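Local coordinates for protein probable glutamine synthetase (Pseudomonas aeruginosa, PDB 4HPP) that belongs to the glutamine synthetase family, pairing a small N-terminal beta domain with a larger catalytic domain in a six-chain assembly, at residues Arg22-Pro27 against Ser37-Val42; Val10-Thr15 against Leu68-Asn73; Trp41-Ser46 against Gly64-Leu69; Pro6-Ser11 against Leu26-Leu31. One frame throughout, in Å; residues are numbered along the deposited sequence.

Contact 1 (Arg22-Pro27 against Ser37-Val42); sequences RGRSLP and SGCGWV
Arg24 meets Gly40 face-on: the carbonyl oxygen Gly40 O stands over the centre of the guanidinium, 3.0 Å from Arg24 CZ, where it would feel the positive charge although no N-H points at it. The hydrogen bonding runs through water 1, which lies at the edge of the guanidinium, in its plane, accepting from Arg24 NH1 at 2.9 Å and from Gly40 N at 2.9 Å. Arg24 NE approaches the edge of the Trp41 indole, 3.9 Å from Trp41 CE3, with the two planes 49° apart. The far end of the indole reaches the other strand, Trp41 CH2 lying 3.5 Å from Arg22 CB. The Arg22 guanidinium heads away into salt bridges with Asp16 and Asp52. Apolar contact is lighter: Cys39 SG sits beside CB and CD of Arg24, 4.0 Å from Arg24 CB. Leu178 of the second subunit also packs on Arg24. Strands 21-27 and 39-41 run roughly antiparallel, their axes 8.0 Å apart, too far to pair directly. Within this chain they are the outermost strands of one mixed five-stranded sheet, though Gly23 and Ser25 bond on to the second subunit; its 2-1-5-4-3 order is consistent with the beta-grasp fold of glutamine synthetase N-terminal domains.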
loop_
_atom_site.group_PDB
_atom_site.type_symbol
_atom_site.label_atom_id
_atom_site.label_comp_id
_atom_site.label_asym_id
_atom_site.label_seq_id
_atom_site.Cartn_x
_atom_site.Cartn_y
_atom_site.Cartn_z
ATOM N N ARG A 22 -7.883 24.422 -28.210
ATOM C CA ARG A 22 -7.287 23.340 -28.960
ATOM C C ARG A 22 -5.932 23.806 -29.477
ATOM O O ARG A 22 -5.733 25.012 -29.652
ATOM C CB ARG A 22 -8.207 23.044 -30.134
ATOM C CG ARG A 22 -9.494 22.345 -29.669
ATOM C CD ARG A 22 -10.712 22.498 -30.577
ATOM N NE ARG A 22 -11.350 21.207 -30.540
ATOM C CZ ARG A 22 -12.649 20.928 -30.330
ATOM N NH1 ARG A 22 -13.613 21.823 -30.237
ATOM N NH2 ARG A 22 -12.985 19.679 -30.278
ATOM N N GLY A 23 -4.997 22.880 -29.719
ATOM C CA GLY A 23 -3.788 23.271 -30.385
ATOM C C GLY A 23 -2.873 22.113 -30.615
ATOM O O GLY A 23 -3.313 20.955 -30.606
ATOM N N ARG A 24 -1.579 22.437 -30.780
ATOM C CA ARG A 24 -0.565 21.486 -31.178
ATOM C C ARG A 24 0.687 21.913 -30.508
ATOM O O ARG A 24 0.855 23.100 -30.258
ATOM C CB ARG A 24 -0.297 21.622 -32.667
ATOM C CG ARG A 24 -1.336 20.943 -33.508
ATOM C CD ARG A 24 -1.017 21.052 -34.974
ATOM N NE ARG A 24 -2.222 20.805 -35.736
ATOM C CZ ARG A 24 -2.242 20.727 -37.056
ATOM N NH1 ARG A 24 -1.101 20.900 -37.703
ATOM N NH2 ARG A 24 -3.394 20.505 -37.716
ATOM N N SER A 25 1.616 20.998 -30.257
ATOM C CA SER A 25 2.785 21.433 -29.511
ATOM C C SER A 25 4.083 21.015 -30.163
ATOM O O SER A 25 4.111 20.123 -31.041
ATOM C CB SER A 25 2.693 20.943 -28.065
ATOM O OG SER A 25 3.044 19.573 -28.003
ATOM N N LEU A 26 5.147 21.688 -29.751
ATOM C CA LEU A 26 6.499 21.486 -30.323
ATOM C C LEU A 26 7.562 21.542 -29.238
ATOM O O LEU A 26 7.307 22.057 -28.153
ATOM C CB LEU A 26 6.806 22.541 -31.341
ATOM C CG LEU A 26 6.398 23.947 -30.916
ATOM C CD1 LEU A 26 7.532 24.974 -31.104
ATOM C CD2 LEU A 26 5.206 24.328 -31.772
ATOM N N PRO A 27 8.746 20.989 -29.504
ATOM C CA PRO A 27 9.778 21.101 -28.449
ATOM C C PRO A 27 10.191 22.557 -28.256
ATOM O O PRO A 27 10.255 23.313 -29.255
ATOM C CB PRO A 27 10.949 20.254 -29.000
ATOM C CG PRO A 27 10.307 19.342 -30.001
ATOM C CD PRO A 27 9.204 20.153 -30.628
ATOM N N SER A 37 5.772 30.937 -38.613
ATOM C CA SER A 37 4.901 30.090 -39.438
ATOM C C SER A 37 3.692 29.626 -38.628
ATOM O O SER A 37 2.709 29.185 -39.189
ATOM C CB SER A 37 5.671 28.818 -39.891
ATOM O OG SER A 37 6.087 28.020 -38.751
ATOM N N GLY A 38 3.808 29.678 -37.301
ATOM C CA GLY A 38 2.877 29.022 -36.404
ATOM C C GLY A 38 2.882 27.544 -36.713
ATOM O O GLY A 38 3.947 27.002 -37.025
ATOM N N CYS A 39 1.684 26.924 -36.653
ATOM C CA CYS A 39 1.431 25.504 -36.953
ATOM C C CYS A 39 0.209 25.352 -37.819
ATOM O O CYS A 39 -0.675 26.216 -37.801
ATOM C CB CYS A 39 1.191 24.699 -35.669
ATOM S SG CYS A 39 -0.348 25.070 -34.774
ATOM N N GLY A 40 0.118 24.236 -38.537
ATOM C CA GLY A 40 -1.059 23.964 -39.356
ATOM C C GLY A 40 -2.365 23.913 -38.558
ATOM O O GLY A 40 -2.365 23.745 -37.354
ATOM N N TRP A 41 -3.489 24.102 -39.231
ATOM C CA TRP A 41 -4.807 23.947 -38.597
ATOM C C TRP A 41 -5.798 23.751 -39.694
ATOM O O TRP A 41 -5.537 24.134 -40.831
ATOM C CB TRP A 41 -5.129 25.196 -37.773
ATOM C CG TRP A 41 -6.205 24.980 -36.771
ATOM C CD1 TRP A 41 -7.479 25.542 -36.749
ATOM C CD2 TRP A 41 -6.167 24.061 -35.618
ATOM N NE1 TRP A 41 -8.204 25.062 -35.666
ATOM C CE2 TRP A 41 -7.458 24.190 -34.944
ATOM C CE3 TRP A 41 -5.219 23.221 -35.082
ATOM C CZ2 TRP A 41 -7.750 23.482 -33.797
ATOM C CZ3 TRP A 41 -5.521 22.536 -33.920
ATOM C CH2 TRP A 41 -6.752 22.639 -33.305
ATOM N N VAL A 42 -6.929 23.138 -39.401
ATOM C CA VAL A 42 -7.889 22.686 -40.455
ATOM C C VAL A 42 -9.151 23.544 -40.245
ATOM O O VAL A 42 -9.648 23.615 -39.124
ATOM C CB VAL A 42 -8.145 21.153 -40.329
ATOM C CG1 VAL A 42 -9.314 20.670 -41.180
ATOM C CG2 VAL A 42 -6.885 20.368 -40.674
HETATM O O HOH W 1 1.612 21.912 -37.673
#

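Contact 2 (Val10-Thr15 against Leu68-Asn73); sequences VSFVTT and LLPDPN
Phe12 lays one face of its ring against the pyrrolidine of Pro70. Pro70 CG stands over the ring centre, 3.5 Å from the centroid and 11° off the normal, a CH-pi contact. The neighbouring ring carbons of the proline straddle this point: Pro70 CB leans over the CD1-CE1 side of the phenyl, 3.7 Å from Phe12 CD1, and Pro70 CD over the CD2-CE2 side, 3.9 Å from Phe12 CD2. Phe12 CG is turned anti to the carbonyl carbon (chi1 -58°), which starts the ring off on the side of its own backbone N. Leu68 makes the second half of the contact with its two methyls. CD2 of Leu68 rests on the backbone of the other strand, 3.6 Å from Phe12 O and 3.7 Å from Val13 C, while Leu68 CD1 comes 4.0 Å from Thr14 CB. The side chains meet through carbon atoms, though Leu68 CD2 also rests on a backbone carbonyl, and every residue that touches is buried. Beyond Pro70 the chain folds into an Asx turn, Asp71 OD1 accepting from Asn73 N at 3.0 Å, while Asp71 OD2 forms a salt bridge with Arg109. The strand segments cross at 117° and are not partners, because strand 89-97 lies between 9-15 and 66-78 in the sheet. Helix 31-35 packs on this core, with Leu31 and Gln34 on Phe12 and Leu35 on Pro70; from strand 39-41, Cys39 touches both Phe12 and Leu68, and Leu96 of strand 89-97 also packs on Leu68.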
loop_
_atom_site.group_PDB
_atom_site.type_symbol
_atom_site.label_atom_id
_atom_site.label_comp_id
_atom_site.label_asym_id
_atom_site.label_seq_id
_atom_site.Cartn_x
_atom_site.Cartn_y
_atom_site.Cartn_z
ATOM N N VAL A 10 5.788 23.270 -26.095
ATOM C CA VAL A 10 5.049 24.493 -26.117
ATOM C C VAL A 10 3.822 24.275 -26.988
ATOM O O VAL A 10 3.949 23.764 -28.096
ATOM C CB VAL A 10 5.921 25.655 -26.671
ATOM C CG1 VAL A 10 5.056 26.885 -26.805
ATOM C CG2 VAL A 10 7.055 25.937 -25.702
ATOM N N SER A 11 2.643 24.634 -26.497
ATOM C CA SER A 11 1.472 24.593 -27.348
ATOM C C SER A 11 1.101 25.925 -27.996
ATOM O O SER A 11 1.243 26.964 -27.400
ATOM C CB SER A 11 0.273 24.054 -26.571
ATOM O OG SER A 11 0.233 22.632 -26.572
ATOM N N PHE A 12 0.647 25.880 -29.248
ATOM C CA PHE A 12 -0.112 26.962 -29.872
ATOM C C PHE A 12 -1.617 26.567 -29.773
ATOM O O PHE A 12 -2.028 25.482 -30.225
ATOM C CB PHE A 12 0.253 27.154 -31.365
ATOM C CG PHE A 12 1.699 27.443 -31.637
ATOM C CD1 PHE A 12 2.545 28.001 -30.648
ATOM C CD2 PHE A 12 2.245 27.192 -32.904
ATOM C CE1 PHE A 12 3.880 28.275 -30.917
ATOM C CE2 PHE A 12 3.614 27.476 -33.180
ATOM C CZ PHE A 12 4.420 27.996 -32.175
ATOM N N VAL A 13 -2.415 27.459 -29.186
ATOM C CA VAL A 13 -3.836 27.248 -29.009
ATOM C C VAL A 13 -4.750 28.241 -29.707
ATOM O O VAL A 13 -4.370 29.385 -30.000
ATOM C CB VAL A 13 -4.201 27.206 -27.527
ATOM C CG1 VAL A 13 -3.388 26.141 -26.834
ATOM C CG2 VAL A 13 -3.972 28.547 -26.853
ATOM N N THR A 14 -5.977 27.794 -29.957
ATOM C CA THR A 14 -7.063 28.691 -30.337
ATOM C C THR A 14 -8.239 28.222 -29.549
ATOM O O THR A 14 -8.308 27.037 -29.182
ATOM C CB THR A 14 -7.383 28.599 -31.822
ATOM O OG1 THR A 14 -8.383 29.575 -32.168
ATOM C CG2 THR A 14 -7.748 27.176 -32.195
ATOM N N THR A 15 -9.143 29.140 -29.230
ATOM C CA THR A 15 -10.350 28.778 -28.507
ATOM C C THR A 15 -11.474 28.896 -29.523
ATOM O O THR A 15 -11.689 29.973 -30.070
ATOM C CB THR A 15 -10.538 29.683 -27.292
ATOM O OG1 THR A 15 -9.425 29.475 -26.428
ATOM C CG2 THR A 15 -11.861 29.410 -26.542
ATOM N N LEU A 68 -2.175 28.609 -37.671
ATOM C CA LEU A 68 -2.464 29.082 -36.339
ATOM C C LEU A 68 -1.204 29.809 -35.890
ATOM O O LEU A 68 -0.171 29.175 -35.596
ATOM C CB LEU A 68 -2.735 27.912 -35.378
ATOM C CG LEU A 68 -3.023 28.323 -33.922
ATOM C CD1 LEU A 68 -4.059 29.453 -33.902
ATOM C CD2 LEU A 68 -3.475 27.189 -32.992
ATOM N N LEU A 69 -1.312 31.127 -35.824
ATOM C CA LEU A 69 -0.148 32.005 -35.680
ATOM C C LEU A 69 -0.074 32.555 -34.254
ATOM O O LEU A 69 -0.813 33.477 -33.925
ATOM C CB LEU A 69 -0.290 33.175 -36.656
ATOM C CG LEU A 69 0.984 33.627 -37.370
ATOM C CD1 LEU A 69 1.461 32.528 -38.293
ATOM C CD2 LEU A 69 0.695 34.900 -38.153
ATOM N N PRO A 70 0.786 31.973 -33.400
ATOM C CA PRO A 70 0.911 32.392 -31.986
ATOM C C PRO A 70 1.234 33.888 -31.856
ATOM O O PRO A 70 2.093 34.412 -32.573
ATOM C CB PRO A 70 2.086 31.556 -31.460
ATOM C CG PRO A 70 2.807 31.114 -32.695
ATOM C CD PRO A 70 1.760 30.935 -33.757
ATOM N N ASP A 71 0.510 34.576 -30.983
ATOM C CA ASP A 71 0.808 35.950 -30.719
ATOM C C ASP A 71 1.773 35.926 -29.540
ATOM O O ASP A 71 1.410 35.441 -28.469
ATOM C CB ASP A 71 -0.453 36.692 -30.364
ATOM C CG ASP A 71 -0.192 37.882 -29.476
ATOM O OD1 ASP A 71 0.874 38.524 -29.613
ATOM O OD2 ASP A 71 -1.040 38.171 -28.613
ATOM N N PRO A 72 3.007 36.465 -29.727
ATOM C CA PRO A 72 4.056 36.248 -28.701
ATOM C C PRO A 72 3.717 36.912 -27.394
ATOM O O PRO A 72 4.226 36.508 -26.346
ATOM C CB PRO A 72 5.302 36.888 -29.311
ATOM C CG PRO A 72 4.972 37.090 -30.779
ATOM C CD PRO A 72 3.500 37.267 -30.876
ATOM N N ASN A 73 2.842 37.917 -27.438
ATOM C CA ASN A 73 2.506 38.653 -26.203
ATOM C C ASN A 73 1.523 37.966 -25.240
ATOM O O ASN A 73 1.340 38.422 -24.127
ATOM C CB ASN A 73 2.111 40.121 -26.504
ATOM C CG ASN A 73 3.283 40.942 -27.059
ATOM O OD1 ASN A 73 4.415 40.916 -26.537
ATOM N ND2 ASN A 73 3.018 41.672 -28.120
#

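Contact 3 (Trp41-Ser46 against Gly64-Leu69)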
loop_
_atom_site.group_PDB
_atom_site.type_symbol
_atom_site.label_atom_id
_atom_site.label_comp_id
_atom_site.label_asym_id
_atom_site.label_seq_id
_atom_site.Cartn_x
_atom_site.Cartn_y
_atom_site.Cartn_z
ATOM N N TRP A 41 -3.489 24.102 -39.231
ATOM C CA TRP A 41 -4.807 23.947 -38.597
ATOM C C TRP A 41 -5.798 23.751 -39.694
ATOM O O TRP A 41 -5.537 24.134 -40.831
ATOM C CB TRP A 41 -5.129 25.196 -37.773
ATOM C CG TRP A 41 -6.205 24.980 -36.771
ATOM C CD1 TRP A 41 -7.479 25.542 -36.749
ATOM C CD2 TRP A 41 -6.167 24.061 -35.618
ATOM N NE1 TRP A 41 -8.204 25.062 -35.666
ATOM C CE2 TRP A 41 -7.458 24.190 -34.944
ATOM C CE3 TRP A 41 -5.219 23.221 -35.082
ATOM C CZ2 TRP A 41 -7.750 23.482 -33.797
ATOM C CZ3 TRP A 41 -5.521 22.536 -33.920
ATOM C CH2 TRP A 41 -6.752 22.639 -33.305
ATOM N N VAL A 42 -6.929 23.138 -39.401
ATOM C CA VAL A 42 -7.889 22.686 -40.455
ATOM C C VAL A 42 -9.151 23.544 -40.245
ATOM O O VAL A 42 -9.648 23.615 -39.124
ATOM C CB VAL A 42 -8.145 21.153 -40.329
ATOM C CG1 VAL A 42 -9.314 20.670 -41.180
ATOM C CG2 VAL A 42 -6.885 20.368 -40.674
ATOM N N PRO A 43 -9.642 24.248 -41.291
ATOM C CA PRO A 43 -10.799 25.141 -41.117
ATOM C C PRO A 43 -12.048 24.427 -40.587
ATOM O O PRO A 43 -12.821 25.018 -39.803
ATOM C CB PRO A 43 -11.074 25.635 -42.536
ATOM C CG PRO A 43 -9.795 25.436 -43.280
ATOM C CD PRO A 43 -9.283 24.140 -42.717
ATOM N N ALA A 44 -12.228 23.169 -40.994
ATOM C CA ALA A 44 -13.412 22.394 -40.612
ATOM C C ALA A 44 -13.515 22.130 -39.092
ATOM O O ALA A 44 -14.614 21.766 -38.608
ATOM C CB ALA A 44 -13.524 21.091 -41.415
ATOM N N ASN A 45 -12.404 22.337 -38.361
ATOM C CA ASN A 45 -12.393 22.214 -36.886
ATOM C C ASN A 45 -13.325 23.235 -36.249
ATOM O O ASN A 45 -13.907 22.988 -35.190
ATOM C CB ASN A 45 -11.002 22.410 -36.310
ATOM C CG ASN A 45 -10.042 21.328 -36.734
ATOM O OD1 ASN A 45 -10.453 20.241 -37.098
ATOM N ND2 ASN A 45 -8.746 21.618 -36.668
ATOM N N SER A 46 -13.482 24.372 -36.927
ATOM C CA SER A 46 -14.407 25.415 -36.491
ATOM C C SER A 46 -15.887 25.032 -36.682
ATOM O O SER A 46 -16.784 25.707 -36.152
ATOM C CB SER A 46 -14.095 26.735 -37.186
ATOM O OG SER A 46 -12.710 27.041 -37.087
ATOM N N GLY A 64 -9.018 24.784 -48.475
ATOM C CA GLY A 64 -7.593 24.713 -48.144
ATOM C C GLY A 64 -7.354 25.058 -46.692
ATOM O O GLY A 64 -8.004 25.966 -46.169
ATOM N N ASP A 65 -6.433 24.329 -46.049
ATOM C CA ASP A 65 -6.092 24.517 -44.625
ATOM C C ASP A 65 -5.309 25.814 -44.184
ATOM O O ASP A 65 -4.753 26.528 -45.014
ATOM C CB ASP A 65 -5.533 23.212 -44.009
ATOM C CG ASP A 65 -4.294 22.684 -44.719
ATOM O OD1 ASP A 65 -4.063 23.006 -45.912
ATOM O OD2 ASP A 65 -3.556 21.911 -44.061
ATOM N N LEU A 66 -5.309 26.096 -42.877
ATOM C CA LEU A 66 -4.918 27.398 -42.314
ATOM C C LEU A 66 -3.623 27.356 -41.487
ATOM O O LEU A 66 -3.099 26.289 -41.193
ATOM C CB LEU A 66 -6.034 27.890 -41.378
ATOM C CG LEU A 66 -7.458 28.113 -41.876
ATOM C CD1 LEU A 66 -8.443 28.075 -40.734
ATOM C CD2 LEU A 66 -7.566 29.434 -42.594
ATOM N N ARG A 67 -3.143 28.534 -41.070
ATOM C CA ARG A 67 -2.074 28.632 -40.094
ATOM C C ARG A 67 -2.629 29.172 -38.798
ATOM O O ARG A 67 -3.427 30.068 -38.838
ATOM C CB ARG A 67 -0.987 29.592 -40.535
ATOM C CG ARG A 67 -0.286 29.240 -41.816
ATOM C CD ARG A 67 0.204 27.805 -41.847
ATOM N NE ARG A 67 1.179 27.502 -40.807
ATOM C CZ ARG A 67 1.804 26.334 -40.722
ATOM N NH1 ARG A 67 1.545 25.398 -41.626
ATOM N NH2 ARG A 67 2.663 26.093 -39.738
ATOM N N LEU A 68 -2.175 28.609 -37.671
ATOM C CA LEU A 68 -2.464 29.082 -36.339
ATOM C C LEU A 68 -1.204 29.809 -35.890
ATOM O O LEU A 68 -0.171 29.175 -35.596
ATOM C CB LEU A 68 -2.735 27.912 -35.378
ATOM C CG LEU A 68 -3.023 28.323 -33.922
ATOM C CD1 LEU A 68 -4.059 29.453 -33.902
ATOM C CD2 LEU A 68 -3.475 27.189 -32.992
ATOM N N LEU A 69 -1.312 31.127 -35.824
ATOM C CA LEU A 69 -0.148 32.005 -35.680
ATOM C C LEU A 69 -0.074 32.555 -34.254
ATOM O O LEU A 69 -0.813 33.477 -33.925
ATOM C CB LEU A 69 -0.290 33.175 -36.656
ATOM C CG LEU A 69 0.984 33.627 -37.370
ATOM C CD1 LEU A 69 1.461 32.528 -38.293
ATOM C CD2 LEU A 69 0.695 34.900 -38.153
#
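Trp41 O receives Leu66 N at 2.8 Å in a nearly straight bond (160° at the hydrogen), and Asp65 CB presses on the same oxygen from 3.3 Å. The return bond, Trp41 N to Leu66 O at 3.0 Å, is more bent (132°). Together they make Trp41 and Leu66 an antiparallel hydrogen-bonded pair, the means by which the short strand 39-41 is added to strand 66-78 as the last strand of the beta-grasp sheet. Past this pair the chain leaves the strand at Val42 and enters a 3-10 segment at Pro43. Pro43 CG sits obliquely against Leu66, 3.8 Å from Leu66 CG, and lies 3.4 Å from Gly64 O; Trp104 packs on both Pro43 and Leu66. The turn also swings Asn45 back over the indole, with Asn45 ND2 3.3 Å above the plane of the Trp41 ring and over its centre. Trp41 CB also comes 4.3 Å from Leu68 CB. Asp65 sends its carboxylate to the second subunit, where OD2 forms a salt bridge with Arg308 of that chain, the arginine that in this protein lines the glutamic acid pocket.

Contact 4 (Pro6-Ser11 against Leu26-Leu31); sequences PVRLVS and LPLATL
Val10 and Leu26 form a hydrogen-bonded antiparallel pair at the open end of the beta hairpin made by strands 9-15 and 21-27. Val10 N gives to Leu26 O at 2.8 Å, and Leu26 N gives to Val10 O at 2.9 Å. Leu26 O has a second neighbour in Leu9 CA, 3.3 Å away in a CA-H...O contact. Leu9 and Pro27 follow as a non-hydrogen-bonded pair, a place in the ladder where the missing N-H of proline costs no cross-strand bond. A third bond, Leu28 N to Arg8 O at 2.8 Å, carries the pairing one step past the strands, just where the chain turns toward helix 31-35. This strand-to-helix passage belongs to the beta-grasp topology. The two Val10 methyls part: CG1, anti to the backbone N (chi1 174°), meets Leu31 CD1 at 3.8 Å with the side chains crossing at about a right angle, whereas Val10 CG2 lies 4.0 Å from Leu28 CD1. Val7 CG1 touches Pro27 CB at 3.7 Å. Arg8 brings its aliphatic CD to the Leu28 methyls, its guanidinium being held by salt bridges to Glu79 and Asp90.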
loop_
_atom_site.group_PDB
_atom_site.type_symbol
_atom_site.label_atom_id
_atom_site.label_comp_id
_atom_site.label_asym_id
_atom_site.label_seq_id
_atom_site.Cartn_x
_atom_site.Cartn_y
_atom_site.Cartn_z
ATOM N N PRO A 6 12.428 15.020 -19.474
ATOM C CA PRO A 6 11.363 15.102 -20.488
ATOM C C PRO A 6 11.445 16.405 -21.256
ATOM O O PRO A 6 11.866 17.427 -20.711
ATOM C CB PRO A 6 10.083 15.082 -19.658
ATOM C CG PRO A 6 10.491 14.867 -18.235
ATOM C CD PRO A 6 11.923 14.503 -18.191
ATOM N N VAL A 7 11.110 16.395 -22.528
ATOM C CA VAL A 7 11.226 17.630 -23.295
ATOM C C VAL A 7 10.105 18.580 -22.858
ATOM O O VAL A 7 9.012 18.140 -22.527
ATOM C CB VAL A 7 11.358 17.337 -24.847
ATOM C CG1 VAL A 7 11.025 18.515 -25.726
ATOM C CG2 VAL A 7 12.785 16.903 -25.201
ATOM N N ARG A 8 10.376 19.872 -22.781
ATOM C CA ARG A 8 9.326 20.816 -22.508
ATOM C C ARG A 8 8.671 21.092 -23.845
ATOM O O ARG A 8 9.369 21.493 -24.799
ATOM C CB ARG A 8 9.897 22.098 -21.902
ATOM C CG ARG A 8 8.885 23.248 -21.815
ATOM C CD ARG A 8 9.579 24.435 -21.193
ATOM N NE ARG A 8 8.730 25.573 -20.860
ATOM C CZ ARG A 8 8.566 26.050 -19.621
ATOM N NH1 ARG A 8 9.164 25.458 -18.596
ATOM N NH2 ARG A 8 7.803 27.132 -19.398
ATOM N N LEU A 9 7.347 20.861 -23.908
ATOM C CA LEU A 9 6.524 21.156 -25.097
ATOM C C LEU A 9 5.823 22.529 -24.992
ATOM O O LEU A 9 5.353 22.929 -23.933
ATOM C CB LEU A 9 5.539 20.023 -25.367
ATOM C CG LEU A 9 6.294 18.658 -25.405
ATOM C CD1 LEU A 9 5.334 17.452 -25.424
ATOM C CD2 LEU A 9 7.306 18.513 -26.572
ATOM N N VAL A 10 5.788 23.270 -26.095
ATOM C CA VAL A 10 5.049 24.493 -26.117
ATOM C C VAL A 10 3.822 24.275 -26.988
ATOM O O VAL A 10 3.949 23.764 -28.096
ATOM C CB VAL A 10 5.921 25.655 -26.671
ATOM C CG1 VAL A 10 5.056 26.885 -26.805
ATOM C CG2 VAL A 10 7.055 25.937 -25.702
ATOM N N SER A 11 2.643 24.634 -26.497
ATOM C CA SER A 11 1.472 24.593 -27.348
ATOM C C SER A 11 1.101 25.925 -27.996
ATOM O O SER A 11 1.243 26.964 -27.400
ATOM C CB SER A 11 0.273 24.054 -26.571
ATOM O OG SER A 11 0.233 22.632 -26.572
ATOM N N LEU A 26 5.147 21.688 -29.751
ATOM C CA LEU A 26 6.499 21.486 -30.323
ATOM C C LEU A 26 7.562 21.542 -29.238
ATOM O O LEU A 26 7.307 22.057 -28.153
ATOM C CB LEU A 26 6.806 22.541 -31.341
ATOM C CG LEU A 26 6.398 23.947 -30.916
ATOM C CD1 LEU A 26 7.532 24.974 -31.104
ATOM C CD2 LEU A 26 5.206 24.328 -31.772
ATOM N N PRO A 27 8.746 20.989 -29.504
ATOM C CA PRO A 27 9.778 21.101 -28.449
ATOM C C PRO A 27 10.191 22.557 -28.256
ATOM O O PRO A 27 10.255 23.313 -29.255
ATOM C CB PRO A 27 10.949 20.254 -29.000
ATOM C CG PRO A 27 10.307 19.342 -30.001
ATOM C CD PRO A 27 9.204 20.153 -30.628
ATOM N N LEU A 28 10.394 22.945 -26.992
ATOM C CA LEU A 28 10.859 24.310 -26.659
ATOM C C LEU A 28 11.992 24.805 -27.593
ATOM O O LEU A 28 11.907 25.895 -28.140
ATOM C CB LEU A 28 11.284 24.419 -25.186
ATOM C CG LEU A 28 11.811 25.771 -24.656
ATOM C CD1 LEU A 28 10.678 26.778 -24.320
ATOM C CD2 LEU A 28 12.785 25.526 -23.487
ATOM N N ALA A 29 12.993 23.972 -27.848
ATOM C CA ALA A 29 14.129 24.413 -28.672
ATOM C C ALA A 29 13.704 24.982 -29.989
ATOM O O ALA A 29 14.498 25.677 -30.619
ATOM C CB ALA A 29 15.125 23.288 -28.916
ATOM N N THR A 30 12.489 24.655 -30.427
ATOM C CA THR A 30 12.065 24.993 -31.796
ATOM C C THR A 30 11.188 26.235 -31.787
ATOM O O THR A 30 10.786 26.753 -32.852
ATOM C CB THR A 30 11.282 23.852 -32.498
ATOM O OG1 THR A 30 10.127 23.504 -31.714
ATOM C CG2 THR A 30 12.148 22.603 -32.718
ATOM N N LEU A 31 10.888 26.728 -30.592
ATOM C CA LEU A 31 9.871 27.753 -30.481
ATOM C C LEU A 31 10.167 28.917 -31.416
ATOM O O LEU A 31 9.313 29.240 -32.226
ATOM C CB LEU A 31 9.618 28.205 -29.027
ATOM C CG LEU A 31 8.502 29.278 -29.035
ATOM C CD1 LEU A 31 7.162 28.671 -29.475
ATOM C CD2 LEU A 31 8.353 29.824 -27.626
#

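How the contacts relate
All four contacts belong to one mixed sheet and the helix 31-35 beside it. Contacts 1 and 2 have centres about 8 Å apart and are joined by probable backbone bonds, Arg22 O to Thr14 N and Cys39 O to Leu68 N, both 2.8 Å. Contact 3 continues strand 39-41 from contact 1, sharing Trp41, and contact 4 shares Leu26 and Pro27 with contact 1. Phe12 CE1 of contact 2 meets Leu31 CD1 of contact 4 at 3.6 Å. Contacts 3 and 4 do not touch, their centres being about 21 Å apart. Each contact reaches the second subunit; contacts 1 and 3 meet Arg308 of that chain, a residue of the glutamic acid pocket. A bound calcium lies about 11 Å from the Arg22 side chain.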